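Local atomic coordinates of FAD-binding oxidoreductase (Gulosibacter chungangensis, PDB entry 7PBG), a protein that oxidises 4-ethylphenol with a covalently bound FAD, a dehydrogenation of 4-alkylphenols that yields vinylphenols such as 4-vinylphenol. Residues 275-280 and 319-324. Residues are numbered along the deposited sequence; the frame is centred on the assembly and turned at random.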
# COMPACT_ATOMS: atom_id res chain seq x y z
N ALA A 275 -3.16 13.90 -9.75
CA ALA A 275 -3.78 13.35 -10.97
C ALA A 275 -4.90 14.29 -11.39
O ALA A 275 -5.79 14.58 -10.60
CB ALA A 275 -4.27 11.96 -10.68
N PRO A 276 -4.81 14.94 -12.57
CA PRO A 276 -5.90 15.79 -12.99
C PRO A 276 -7.11 14.97 -13.41
O PRO A 276 -6.98 13.78 -13.67
CB PRO A 276 -5.28 16.65 -14.11
CG PRO A 276 -4.21 15.75 -14.69
CD PRO A 276 -3.69 14.92 -13.54
N ILE A 277 -8.26 15.62 -13.47
CA ILE A 277 -9.50 15.01 -14.02
C ILE A 277 -9.70 15.53 -15.45
O ILE A 277 -9.32 16.65 -15.77
CB ILE A 277 -10.71 15.27 -13.11
CG1 ILE A 277 -11.00 16.75 -12.94
CG2 ILE A 277 -10.49 14.60 -11.75
CD1 ILE A 277 -12.32 17.07 -12.24
N VAL A 278 -10.38 14.74 -16.23
CA VAL A 278 -10.74 15.12 -17.62
C VAL A 278 -12.22 14.85 -17.74
O VAL A 278 -12.59 13.64 -17.78
CB VAL A 278 -9.93 14.35 -18.69
CG1 VAL A 278 -10.23 14.95 -20.06
CG2 VAL A 278 -8.44 14.36 -18.39
N ARG A 279 -13.06 15.88 -17.64
CA ARG A 279 -14.51 15.60 -17.69
C ARG A 279 -15.12 16.11 -18.99
O ARG A 279 -14.62 17.08 -19.61
CB ARG A 279 -15.27 16.15 -16.49
CG ARG A 279 -15.01 17.59 -16.17
CD ARG A 279 -15.96 17.92 -15.01
NE ARG A 279 -15.98 17.07 -13.82
CZ ARG A 279 -16.68 17.38 -12.71
NH1 ARG A 279 -17.44 18.48 -12.67
NH2 ARG A 279 -16.66 16.59 -11.65
N ASN A 280 -16.24 15.50 -19.34
CA ASN A 280 -17.01 15.97 -20.50
C ASN A 280 -17.87 17.16 -20.09
O ASN A 280 -18.12 17.39 -18.90
CB ASN A 280 -17.77 14.86 -21.17
CG ASN A 280 -18.94 14.28 -20.41
OD1 ASN A 280 -19.08 14.44 -19.20
ND2 ASN A 280 -19.76 13.54 -21.13
N ILE A 319 -12.87 19.22 -20.34
CA ILE A 319 -12.19 20.16 -19.44
C ILE A 319 -11.22 19.34 -18.59
O ILE A 319 -11.62 18.32 -17.97
CB ILE A 319 -13.22 20.91 -18.56
CG1 ILE A 319 -14.41 21.45 -19.35
CG2 ILE A 319 -12.51 21.97 -17.76
CD1 ILE A 319 -15.59 20.53 -19.44
N VAL A 320 -9.99 19.79 -18.54
CA VAL A 320 -8.96 19.31 -17.58
C VAL A 320 -8.95 20.27 -16.40
O VAL A 320 -8.84 21.45 -16.62
CB VAL A 320 -7.58 19.18 -18.22
CG1 VAL A 320 -6.50 18.85 -17.21
CG2 VAL A 320 -7.63 18.16 -19.36
N TYR A 321 -9.06 19.72 -15.20
CA TYR A 321 -8.81 20.47 -13.96
C TYR A 321 -7.62 19.85 -13.24
O TYR A 321 -7.58 18.63 -13.06
CB TYR A 321 -10.04 20.42 -13.05
CG TYR A 321 -11.23 21.15 -13.61
CD1 TYR A 321 -11.31 22.53 -13.55
CD2 TYR A 321 -12.29 20.45 -14.17
CE1 TYR A 321 -12.42 23.20 -14.04
CE2 TYR A 321 -13.37 21.11 -14.71
CZ TYR A 321 -13.46 22.49 -14.61
OH TYR A 321 -14.56 23.09 -15.12
N GLY A 322 -6.71 20.70 -12.78
CA GLY A 322 -5.55 20.32 -11.98
C GLY A 322 -5.15 21.42 -11.00
O GLY A 322 -5.71 22.53 -11.04
N THR A 323 -4.14 21.11 -10.20
CA THR A 323 -3.58 22.02 -9.18
C THR A 323 -2.08 21.76 -9.02
O THR A 323 -1.61 20.62 -9.12
CB THR A 323 -4.34 21.90 -7.86
OG1 THR A 323 -5.73 22.10 -8.10
CG2 THR A 323 -3.81 22.87 -6.82
N CYS A 324 -1.33 22.84 -8.87
CA CYS A 324 0.10 22.84 -8.56
C CYS A 324 0.27 23.31 -7.11
O CYS A 324 -0.53 24.17 -6.58
CB CYS A 324 0.83 23.75 -9.53
SG CYS A 324 0.97 22.97 -11.17
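Ile-277 and Tyr-321 meet at the apolar centre of an antiparallel strand pair within the large antiparallel sheet of the cap (substrate) domain, as in flavoproteins of the VAO/PCMH family, where strand 277-280 is flanked by strands 318-326 and 426-433. Ile-277 CG1 packs 3.8 Å from Tyr-321 CB, and CD1 reaches CD2 of the ring obliquely. CG1 sits between the backbone N and the carbonyl carbon (chi1 61°), a rotamer that brings it against the tyrosine. Ile-319 CG2 lies over one face of the same ring, 3.2 Å above its plane and displaced toward the rim. An alanine in place of Ile-277 would probably open a gap beside Tyr-321 CB and CD2, leaving that side of the tyrosine without its apolar partner. On the opposite sheet face, Val-278 and Val-320 lie side by side, CG2 to CG2 4.0 Å, both packing against Ile-258 of helix 255-266, while Val-320 CG1 touches Pro-276 CB.

The backbones join through two reciprocal hydrogen-bonded pairs, Ile-277 with Tyr-321 and Arg-279 with Ile-319; the latter gives 2.9 Å both for Arg-279 N to Ile-319 O and for Ile-319 N to Arg-279 O. Between them, Val-320 CA directs a CA-H...O contact to Ile-277 O at 3.2 Å.

At the polar edge the tips of Arg-279 and Tyr-321 share Asp-284, through a salt bridge from NH1 and a hydrogen bond from OH, and Arg-279 NE bonds Gln-430. This buried arginine also makes a weak, long ion pair with the FAD-binding Glu-152, and its side chain lies about 7 Å from the bound FAD. Its guanidinium stands 86° from the tyrosine plane, and its CD meets the ring edge at CE2, 4.1 Å away.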